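Local coordinates for tumour necrosis factor receptor (Ectromelia virus, PDB 3ON9), which probably binds host tumour necrosis factor and CC and CXC chemokines, its chemokine-binding SECRET domain being the part described here, at residues Y16-T21 and K61-G66. Sequence-based numbering, arbitrary orientation.
Sequences YPVNKT and KLATSG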
loop_
_atom_site.group_PDB
_atom_site.type_symbol
_atom_site.label_atom_id
_atom_site.label_comp_id
_atom_site.label_asym_id
_atom_site.label_seq_id
_atom_site.Cartn_x
_atom_site.Cartn_y
_atom_site.Cartn_z
ATOM N N TYR A 16 -5.623 -10.683 -6.445
ATOM C CA TYR A 16 -6.297 -11.920 -6.805
ATOM C C TYR A 16 -5.618 -12.520 -8.026
ATOM O O TYR A 16 -5.294 -11.801 -8.956
ATOM C CB TYR A 16 -7.770 -11.642 -7.130
ATOM C CG TYR A 16 -8.584 -12.901 -7.287
ATOM C CD1 TYR A 16 -9.281 -13.434 -6.212
ATOM C CD2 TYR A 16 -8.627 -13.573 -8.497
ATOM C CE1 TYR A 16 -10.007 -14.606 -6.341
ATOM C CE2 TYR A 16 -9.357 -14.740 -8.635
ATOM C CZ TYR A 16 -10.043 -15.242 -7.556
ATOM O OH TYR A 16 -10.767 -16.401 -7.696
ATOM N N PRO A 17 -5.380 -13.842 -8.021
ATOM C CA PRO A 17 -5.626 -14.778 -6.923
ATOM C C PRO A 17 -4.368 -14.991 -6.082
ATOM O O PRO A 17 -3.251 -14.928 -6.610
ATOM C CB PRO A 17 -5.923 -16.097 -7.646
ATOM C CG PRO A 17 -5.203 -15.971 -8.987
ATOM C CD PRO A 17 -4.826 -14.522 -9.208
ATOM N N VAL A 18 -4.549 -15.250 -4.793
ATOM C CA VAL A 18 -3.429 -15.679 -3.960
ATOM C C VAL A 18 -3.636 -17.127 -3.546
ATOM O O VAL A 18 -4.776 -17.597 -3.422
ATOM C CB VAL A 18 -3.194 -14.778 -2.718
ATOM C CG1 VAL A 18 -2.857 -13.354 -3.157
ATOM C CG2 VAL A 18 -4.391 -14.788 -1.775
ATOM N N ASN A 19 -2.528 -17.838 -3.365
ATOM C CA ASN A 19 -2.553 -19.247 -3.014
ATOM C C ASN A 19 -2.047 -19.515 -1.605
ATOM O O ASN A 19 -2.129 -20.646 -1.124
ATOM C CB ASN A 19 -1.685 -20.032 -3.986
ATOM C CG ASN A 19 -2.157 -19.907 -5.408
ATOM O OD1 ASN A 19 -3.240 -20.380 -5.753
ATOM N ND2 ASN A 19 -1.349 -19.268 -6.250
ATOM N N LYS A 20 -1.505 -18.484 -0.964
ATOM C CA LYS A 20 -0.909 -18.623 0.363
ATOM C C LYS A 20 -1.553 -17.662 1.342
ATOM O O LYS A 20 -1.875 -16.524 0.986
ATOM C CB LYS A 20 0.591 -18.330 0.312
ATOM C CG LYS A 20 1.376 -19.115 -0.723
ATOM C CD LYS A 20 1.277 -20.602 -0.496
ATOM C CE LYS A 20 2.115 -21.342 -1.522
ATOM N NZ LYS A 20 2.034 -22.812 -1.327
ATOM N N THR A 21 -1.729 -18.120 2.577
ATOM C CA THR A 21 -2.314 -17.282 3.617
ATOM C C THR A 21 -1.275 -16.871 4.653
ATOM O O THR A 21 -1.412 -15.835 5.300
ATOM C CB THR A 21 -3.519 -17.966 4.300
ATOM O OG1 THR A 21 -3.107 -19.197 4.912
ATOM C CG2 THR A 21 -4.610 -18.260 3.265
ATOM N N LYS A 61 -9.263 -17.009 -2.405
ATOM C CA LYS A 61 -8.059 -16.615 -3.136
ATOM C C LYS A 61 -7.933 -15.098 -3.229
ATOM O O LYS A 61 -7.113 -14.590 -3.988
ATOM C CB LYS A 61 -8.039 -17.228 -4.533
ATOM C CG LYS A 61 -7.982 -18.753 -4.562
ATOM C CD LYS A 61 -7.984 -19.239 -6.007
ATOM C CE LYS A 61 -7.649 -20.720 -6.102
ATOM N NZ LYS A 61 -8.806 -21.573 -5.718
ATOM N N LEU A 62 -8.745 -14.390 -2.446
ATOM C CA LEU A 62 -8.775 -12.927 -2.462
ATOM C C LEU A 62 -8.051 -12.368 -1.242
ATOM O O LEU A 62 -8.384 -12.712 -0.116
ATOM C CB LEU A 62 -10.222 -12.425 -2.451
ATOM C CG LEU A 62 -10.442 -10.915 -2.313
ATOM C CD1 LEU A 62 -9.909 -10.190 -3.548
ATOM C CD2 LEU A 62 -11.927 -10.633 -2.115
ATOM N N ALA A 63 -7.081 -11.492 -1.474
ATOM C CA ALA A 63 -6.318 -10.905 -0.375
ATOM C C ALA A 63 -6.505 -9.394 -0.277
ATOM O O ALA A 63 -6.535 -8.701 -1.290
ATOM C CB ALA A 63 -4.844 -11.224 -0.534
ATOM N N THR A 64 -6.627 -8.900 0.952
ATOM C CA THR A 64 -6.448 -7.479 1.207
ATOM C C THR A 64 -5.224 -7.338 2.102
ATOM O O THR A 64 -5.000 -8.161 2.974
ATOM C CB THR A 64 -7.692 -6.814 1.851
ATOM O OG1 THR A 64 -7.483 -5.396 1.954
ATOM C CG2 THR A 64 -7.975 -7.382 3.234
ATOM N N SER A 65 -4.430 -6.306 1.868
ATOM C CA SER A 65 -3.195 -6.118 2.614
ATOM C C SER A 65 -2.889 -4.633 2.685
ATOM O O SER A 65 -3.485 -3.843 1.969
ATOM C CB SER A 65 -2.040 -6.887 1.951
ATOM O OG SER A 65 -1.658 -6.309 0.709
ATOM N N GLY A 66 -1.974 -4.235 3.565
ATOM C CA GLY A 66 -1.638 -2.826 3.603
ATOM C C GLY A 66 -0.660 -2.469 4.693
ATOM O O GLY A 66 -0.286 -3.318 5.505
#
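The ring of Y16 overlaps K61 and the first residue of strand 62-69, L62, with CE1 lying 3.7 Å from K61 CB and CD1 coming within 4.0 Å of L62 CB. Y16 CG stands anti to its backbone N (chi1 -170°), which starts the ring toward the lysine; L62 CA lies at the ring's edge, near its plane. P17, entered through a cis peptide bond, sets its CB 3.7 Å above one face of the same ring, offset toward the rim; that CB also touches K61 CB. Past the proline the backbone is tied across by one hydrogen bond, V18 N to K61 O at 2.8 Å, nearly straight at the hydrogen (164°) although the donor is tilted from the carbonyl plane. P17 CA makes a CA-H...O contact of 3.3 Å with the same K61 O, and K61 CA returns one to V18 O. Deeper in, both methyls of V18 rest on A63 CB, CG2 at 3.8 Å and CG1 about as close. This valine and alanine are buried against Y56 and V58 of strand 51-59, and V18 also reaches L38 of strand 38-45 in the other sheet of the β-sandwich. The V18-K61 bond, shifted by a residue from the register of strands 8-16 and 62-69, ties the loop toward strand 24-26 to the start of strand 62-69.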